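Local coordinates for metallo-beta-lactamase 1 (Acinetobacter baumannii, PDB 5MMD), which probably hydrolyses the ring of beta-lactam antibiotics to give substituted beta-amino acids, working as a periplasmic zinc enzyme that confers antibiotic resistance, at residues 77-82 against 104-109; 96-101 against 122-127. All blocks are in the same frame, centred on the assembly; numbering follows the deposited sequence.

Contact 1 of 2, residues 77-82 against 104-109. With ZN (zinc ion), chain E; ZN (zinc ion), chain C.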
loop_
_atom_site.group_PDB
_atom_site.type_symbol
_atom_site.label_atom_id
_atom_site.label_comp_id
_atom_site.label_asym_id
_atom_site.label_seq_id
_atom_site.Cartn_x
_atom_site.Cartn_y
_atom_site.Cartn_z
ATOM N N THR A 77 3.608 1.841 -2.443
ATOM C CA THR A 77 4.204 1.744 -1.113
ATOM C C THR A 77 5.322 0.708 -1.024
ATOM O O THR A 77 6.023 0.641 -0.015
ATOM C CB THR A 77 3.113 1.443 -0.040
ATOM O OG1 THR A 77 2.482 0.177 -0.306
ATOM C CG2 THR A 77 2.060 2.517 -0.058
ATOM N N HIS A 78 5.488 -0.108 -2.066
ATOM C CA HIS A 78 6.801 -0.744 -2.298
ATOM C C HIS A 78 6.836 -1.206 -3.742
ATOM O O HIS A 78 5.856 -1.008 -4.479
ATOM C CB HIS A 78 7.092 -1.896 -1.315
ATOM C CG HIS A 78 6.166 -3.072 -1.405
ATOM N ND1 HIS A 78 4.856 -3.045 -0.961
ATOM C CD2 HIS A 78 6.405 -4.364 -1.785
ATOM C CE1 HIS A 78 4.316 -4.238 -1.125
ATOM N NE2 HIS A 78 5.237 -5.058 -1.605
ATOM N N SER A 79 7.938 -1.849 -4.140
ATOM C CA SER A 79 8.169 -2.114 -5.554
ATOM C C SER A 79 7.346 -3.260 -6.181
ATOM O O SER A 79 7.196 -3.285 -7.409
ATOM C CB SER A 79 9.666 -2.413 -5.791
ATOM O OG SER A 79 10.028 -3.640 -5.199
ATOM N N HIS A 80 6.802 -4.174 -5.367
ATOM C CA HIS A 80 6.148 -5.386 -5.917
ATOM C C HIS A 80 4.977 -5.065 -6.849
ATOM O O HIS A 80 4.288 -4.040 -6.721
ATOM C CB HIS A 80 5.703 -6.324 -4.804
ATOM C CG HIS A 80 6.841 -7.016 -4.115
ATOM N ND1 HIS A 80 6.730 -7.577 -2.861
ATOM C CD2 HIS A 80 8.113 -7.242 -4.523
ATOM C CE1 HIS A 80 7.885 -8.128 -2.532
ATOM N NE2 HIS A 80 8.743 -7.923 -3.515
ATOM N N GLU A 81 4.834 -5.931 -7.838
ATOM C CA GLU A 81 3.868 -5.768 -8.910
ATOM C C GLU A 81 2.423 -5.564 -8.425
ATOM O O GLU A 81 1.650 -4.902 -9.107
ATOM C CB GLU A 81 3.928 -6.979 -9.819
ATOM C CG GLU A 81 3.184 -6.858 -11.123
ATOM C CD GLU A 81 3.798 -5.891 -12.113
ATOM O OE1 GLU A 81 3.181 -5.725 -13.178
ATOM O OE2 GLU A 81 4.901 -5.343 -11.883
ATOM N N ASP A 82 2.074 -6.099 -7.253
ATOM C CA ASP A 82 0.701 -5.935 -6.776
ATOM C C ASP A 82 0.395 -4.460 -6.431
ATOM O O ASP A 82 -0.760 -4.105 -6.370
ATOM C CB ASP A 82 0.354 -6.869 -5.574
ATOM C CG ASP A 82 1.311 -6.774 -4.397
ATOM O OD1 ASP A 82 2.516 -6.537 -4.640
ATOM O OD2 ASP A 82 0.865 -7.039 -3.226
ATOM N N ASN A 104 12.018 3.363 -6.265
ATOM C CA ASN A 104 12.349 3.621 -7.669
ATOM C C ASN A 104 13.675 2.959 -8.069
ATOM O O ASN A 104 13.836 2.519 -9.195
ATOM C CB ASN A 104 12.394 5.138 -7.967
ATOM C CG ASN A 104 11.121 5.625 -8.656
ATOM O OD1 ASN A 104 10.173 4.854 -8.845
ATOM N ND2 ASN A 104 11.095 6.910 -9.037
ATOM N N GLU A 105 14.616 2.862 -7.142
ATOM C CA GLU A 105 15.900 2.267 -7.496
ATOM C C GLU A 105 15.738 0.776 -7.726
ATOM O O GLU A 105 16.381 0.215 -8.623
ATOM C CB GLU A 105 16.935 2.524 -6.421
ATOM C CG GLU A 105 17.501 3.932 -6.454
ATOM C CD GLU A 105 18.315 4.259 -7.732
ATOM O OE1 GLU A 105 19.048 3.388 -8.273
ATOM O OE2 GLU A 105 18.224 5.420 -8.207
ATOM N N ILE A 106 14.857 0.155 -6.933
ATOM C CA ILE A 106 14.558 -1.262 -7.072
ATOM C C ILE A 106 13.876 -1.507 -8.407
ATOM O O ILE A 106 14.320 -2.360 -9.186
ATOM C CB ILE A 106 13.703 -1.761 -5.900
ATOM C CG1 ILE A 106 14.533 -1.684 -4.612
ATOM C CG2 ILE A 106 13.208 -3.192 -6.157
ATOM C CD1 ILE A 106 13.717 -1.849 -3.339
ATOM N N LEU A 107 12.829 -0.740 -8.698
ATOM C CA LEU A 107 12.172 -0.800 -9.994
ATOM C C LEU A 107 13.202 -0.640 -11.122
ATOM O O LEU A 107 13.188 -1.392 -12.092
ATOM C CB LEU A 107 11.084 0.284 -10.100
ATOM C CG LEU A 107 9.882 0.089 -9.149
ATOM C CD1 LEU A 107 8.907 1.259 -9.242
ATOM C CD2 LEU A 107 9.157 -1.182 -9.493
ATOM N N LYS A 108 14.105 0.328 -11.010
ATOM C CA LYS A 108 15.059 0.529 -12.097
ATOM C C LYS A 108 15.988 -0.660 -12.273
ATOM O O LYS A 108 16.249 -1.080 -13.395
ATOM C CB LYS A 108 15.901 1.784 -11.884
ATOM C CG LYS A 108 16.734 2.135 -13.118
ATOM C CD LYS A 108 18.123 2.602 -12.781
ATOM C CE LYS A 108 18.100 3.865 -12.000
ATOM N NZ LYS A 108 19.398 4.647 -12.182
ATOM N N ARG A 109 16.517 -1.144 -11.167
ATOM C CA ARG A 109 17.444 -2.259 -11.182
ATOM C C ARG A 109 16.781 -3.498 -11.810
ATOM O O ARG A 109 17.452 -4.301 -12.469
ATOM C CB ARG A 109 17.922 -2.503 -9.751
ATOM C CD ARG A 109 19.194 -3.692 -8.011
ATOM N NE ARG A 109 18.225 -4.440 -7.212
ATOM C CZ ARG A 109 17.795 -4.103 -5.996
ATOM N NH1 ARG A 109 18.230 -2.999 -5.381
ATOM N NH2 ARG A 109 16.913 -4.884 -5.396
HETATM ZN ZN ZN E . 5.158 -7.196 -1.645
HETATM ZN ZN ZN C . 1.714 -7.497 -1.476
HETATM O O HOH W 1 3.608 -7.962 -2.158
#

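Contact 2 of 2, residues 96-101 against 122-127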
loop_
_atom_site.group_PDB
_atom_site.type_symbol
_atom_site.label_atom_id
_atom_site.label_comp_id
_atom_site.label_asym_id
_atom_site.label_seq_id
_atom_site.Cartn_x
_atom_site.Cartn_y
_atom_site.Cartn_z
ATOM N N THR A 96 0.421 11.909 -12.251
ATOM C CA THR A 96 1.627 11.810 -11.425
ATOM C C THR A 96 1.670 10.587 -10.490
ATOM O O THR A 96 0.799 10.369 -9.655
ATOM C CB THR A 96 1.816 13.077 -10.584
ATOM O OG1 THR A 96 1.748 14.199 -11.448
ATOM C CG2 THR A 96 3.152 13.069 -9.911
ATOM N N THR A 97 2.720 9.803 -10.661
ATOM C CA THR A 97 3.013 8.654 -9.839
ATOM C C THR A 97 4.144 8.997 -8.879
ATOM O O THR A 97 5.113 9.685 -9.238
ATOM C CB THR A 97 3.401 7.440 -10.699
ATOM O OG1 THR A 97 4.470 7.807 -11.580
ATOM C CG2 THR A 97 2.234 7.013 -11.536
ATOM N N TYR A 98 3.990 8.550 -7.652
ATOM C CA TYR A 98 4.988 8.740 -6.611
ATOM C C TYR A 98 5.489 7.397 -6.071
ATOM O O TYR A 98 4.743 6.441 -5.976
ATOM C CB TYR A 98 4.438 9.529 -5.421
ATOM C CG TYR A 98 3.927 10.903 -5.715
ATOM C CD1 TYR A 98 4.684 12.012 -5.410
ATOM C CD2 TYR A 98 2.669 11.103 -6.254
ATOM C CE1 TYR A 98 4.221 13.293 -5.681
ATOM C CE2 TYR A 98 2.194 12.377 -6.518
ATOM C CZ TYR A 98 2.947 13.455 -6.204
ATOM O OH TYR A 98 2.476 14.733 -6.470
ATOM N N ALA A 99 6.753 7.381 -5.649
ATOM C CA ALA A 99 7.297 6.299 -4.854
ATOM C C ALA A 99 8.487 6.830 -4.092
ATOM O O ALA A 99 8.959 7.922 -4.383
ATOM C CB ALA A 99 7.694 5.132 -5.733
ATOM N N SER A 100 8.990 6.092 -3.116
ATOM C CA SER A 100 10.243 6.515 -2.488
ATOM C C SER A 100 11.416 6.384 -3.495
ATOM O O SER A 100 11.336 5.639 -4.469
ATOM C CB SER A 100 10.540 5.683 -1.246
ATOM O OG SER A 100 10.902 4.344 -1.603
ATOM N N ALA A 101 12.494 7.124 -3.264
ATOM C CA ALA A 101 13.696 6.995 -4.116
ATOM C C ALA A 101 14.188 5.523 -4.117
ATOM O O ALA A 101 14.587 5.019 -5.138
ATOM C CB ALA A 101 14.766 7.888 -3.657
ATOM N N ASN A 122 12.529 9.654 5.642
ATOM C CA ASN A 122 11.610 8.717 6.250
ATOM C C ASN A 122 10.183 9.191 6.320
ATOM O O ASN A 122 9.325 8.397 6.657
ATOM C CB ASN A 122 12.080 8.376 7.656
ATOM C CG ASN A 122 13.492 7.857 7.653
ATOM O OD1 ASN A 122 14.381 8.401 8.315
ATOM N ND2 ASN A 122 13.719 6.829 6.862
ATOM N N GLU A 123 9.945 10.483 6.046
ATOM C CA GLU A 123 8.573 11.014 5.984
ATOM C C GLU A 123 8.371 11.996 4.823
ATOM O O GLU A 123 9.304 12.593 4.297
ATOM C CB GLU A 123 8.181 11.692 7.304
ATOM C CG GLU A 123 8.372 10.794 8.521
ATOM C CD GLU A 123 7.753 11.345 9.797
ATOM O OE1 GLU A 123 6.519 11.518 9.846
ATOM O OE2 GLU A 123 8.511 11.616 10.751
ATOM N N PHE A 124 7.117 12.142 4.437
ATOM C CA PHE A 124 6.748 12.845 3.230
ATOM C C PHE A 124 5.268 13.092 3.397
ATOM O O PHE A 124 4.584 12.328 4.090
ATOM C CB PHE A 124 7.049 11.992 1.996
ATOM C CG PHE A 124 6.911 12.713 0.683
ATOM C CD1 PHE A 124 7.728 13.798 0.379
ATOM C CD2 PHE A 124 6.012 12.261 -0.287
ATOM C CE1 PHE A 124 7.638 14.475 -0.852
ATOM C CE2 PHE A 124 5.912 12.950 -1.532
ATOM C CZ PHE A 124 6.741 14.047 -1.801
ATOM N N SER A 125 4.768 14.135 2.760
ATOM C CA SER A 125 3.339 14.392 2.801
ATOM C C SER A 125 2.856 14.729 1.400
ATOM O O SER A 125 3.604 15.254 0.576
ATOM C CB SER A 125 3.019 15.507 3.794
ATOM O OG SER A 125 3.015 16.732 3.140
ATOM N N LEU A 126 1.621 14.349 1.129
ATOM C CA LEU A 126 0.999 14.506 -0.169
ATOM C C LEU A 126 -0.382 15.139 -0.024
ATOM O O LEU A 126 -0.985 15.115 1.041
ATOM C CB LEU A 126 0.846 13.149 -0.858
ATOM C CG LEU A 126 2.116 12.356 -1.195
ATOM C CD1 LEU A 126 1.782 10.915 -1.453
ATOM C CD2 LEU A 126 2.714 12.931 -2.404
ATOM N N MET A 127 -0.878 15.662 -1.130
ATOM C CA MET A 127 -2.189 16.271 -1.203
ATOM C C MET A 127 -2.427 17.276 -0.036
ATOM O O MET A 127 -3.354 17.132 0.759
ATOM C CB MET A 127 -3.274 15.176 -1.249
ATOM C CG MET A 127 -4.509 15.666 -2.009
ATOM S SD MET A 127 -5.667 14.411 -2.573
ATOM C CE MET A 127 -5.935 13.579 -1.018
#

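Contact 1 of 2, residues 77-82 against 104-109
S79, between the two histidines of the zinc-binding H-x-H-x-D motif, packs on I106 and L107 of helix 101-109. The contact is small and buried, with two methyl groups set against CB, OG and O of the serine. No hydrogen bond crosses it. The methyl CG2 of I106 lies 3.4 Å from S79 OG and also touches S79 CB. CG2 trans to the backbone N brings this methyl to the serine. L107 brings one branch, CD2, alongside the same residue, 3.6 Å from S79 O. That carbonyl takes its hydrogen bond from T84.

The flanking motif residues point to the metals instead. H78 NE2 binds one zinc at 2.1 Å and H80 ND1 binds it at 2.0 Å. H140 is its third protein ligand. D82 OD2 holds the second zinc at 2.0 Å, with C159 and H201. A water bridges the two zincs and donates a 3.1 Å hydrogen bond to D82 OD1. With ND1 on the zinc and NE2 hydrogen-bonded to E174, the H80 ring is held at both nitrogens, which should limit its rotation. The helix backs the metal loop at S79, and the loop carries ligands of the dinuclear zinc centre characteristic of class B1 metallo-beta-lactamases.

Contact 2 of 2, residues 96-101 against 122-127
Y98 of strand 97-100 meets F124 and L126 of strand 123-126 between the two sheets, at an outer strand of one of them, in the sandwich typical of the metallo-beta-lactamase fold. Strand 97-100 belongs to the seven-stranded sheet. Strand 123-126 is an outermost strand of the five-stranded sheet. The two strands run in roughly opposite directions. The CA atoms of Y98 and L126 are 9.5 Å apart, so the sheets face each other and meet through side chains.

The main contact is a CH-pi interaction. The methyl CD2 of L126 sits over one face of the Y98 ring, 3.7 Å from the centroid and 15° off the ring normal. It is shifted toward the rim, and its nearest ring atom is Y98 CE1 at 3.6 Å. The tyrosine and the leucine lie side by side and point opposite ways. L126 also touches F46 and I75, so strand 123-126 is tied to more than one strand of the other sheet.

F124 adds a looser contact. Its CE2 atom lies 4.2 Å from Y98 CD1, which comes to the edge of the F124 ring, near its plane. The approach is oblique to the Y98 ring. F124 CG is anti to the backbone N (chi1 -171°), and the ring reaches across to F119 as well. Y98 itself lies against S117.

No hydrogen bond or charge pair joins the two segments. Attraction between these segments therefore rests on dispersion and the methyl-to-ring contact, with little directional preference beyond the methyl over the ring.

Overall arrangement
The centres of contacts 1 and 2 lie about 14 Å apart. Both use neighbouring pieces of the same chain: strand 97-100 in contact 2 leads directly into helix 101-109 of contact 1. S100 caps the start of that helix through T103 N. N104 OD1 also packs against A99 CB at 4.0 Å. The segments alternate along the chain, in the order 77-82, 96-101, 104-109, 122-127. Through Y98, strand 97-100 touches the edge strand of the five-stranded sheet, while the helix that follows it lies beside the zinc-binding loop. The meeting of the two sheets and the surroundings of the metal site are thus linked by one strand-helix unit.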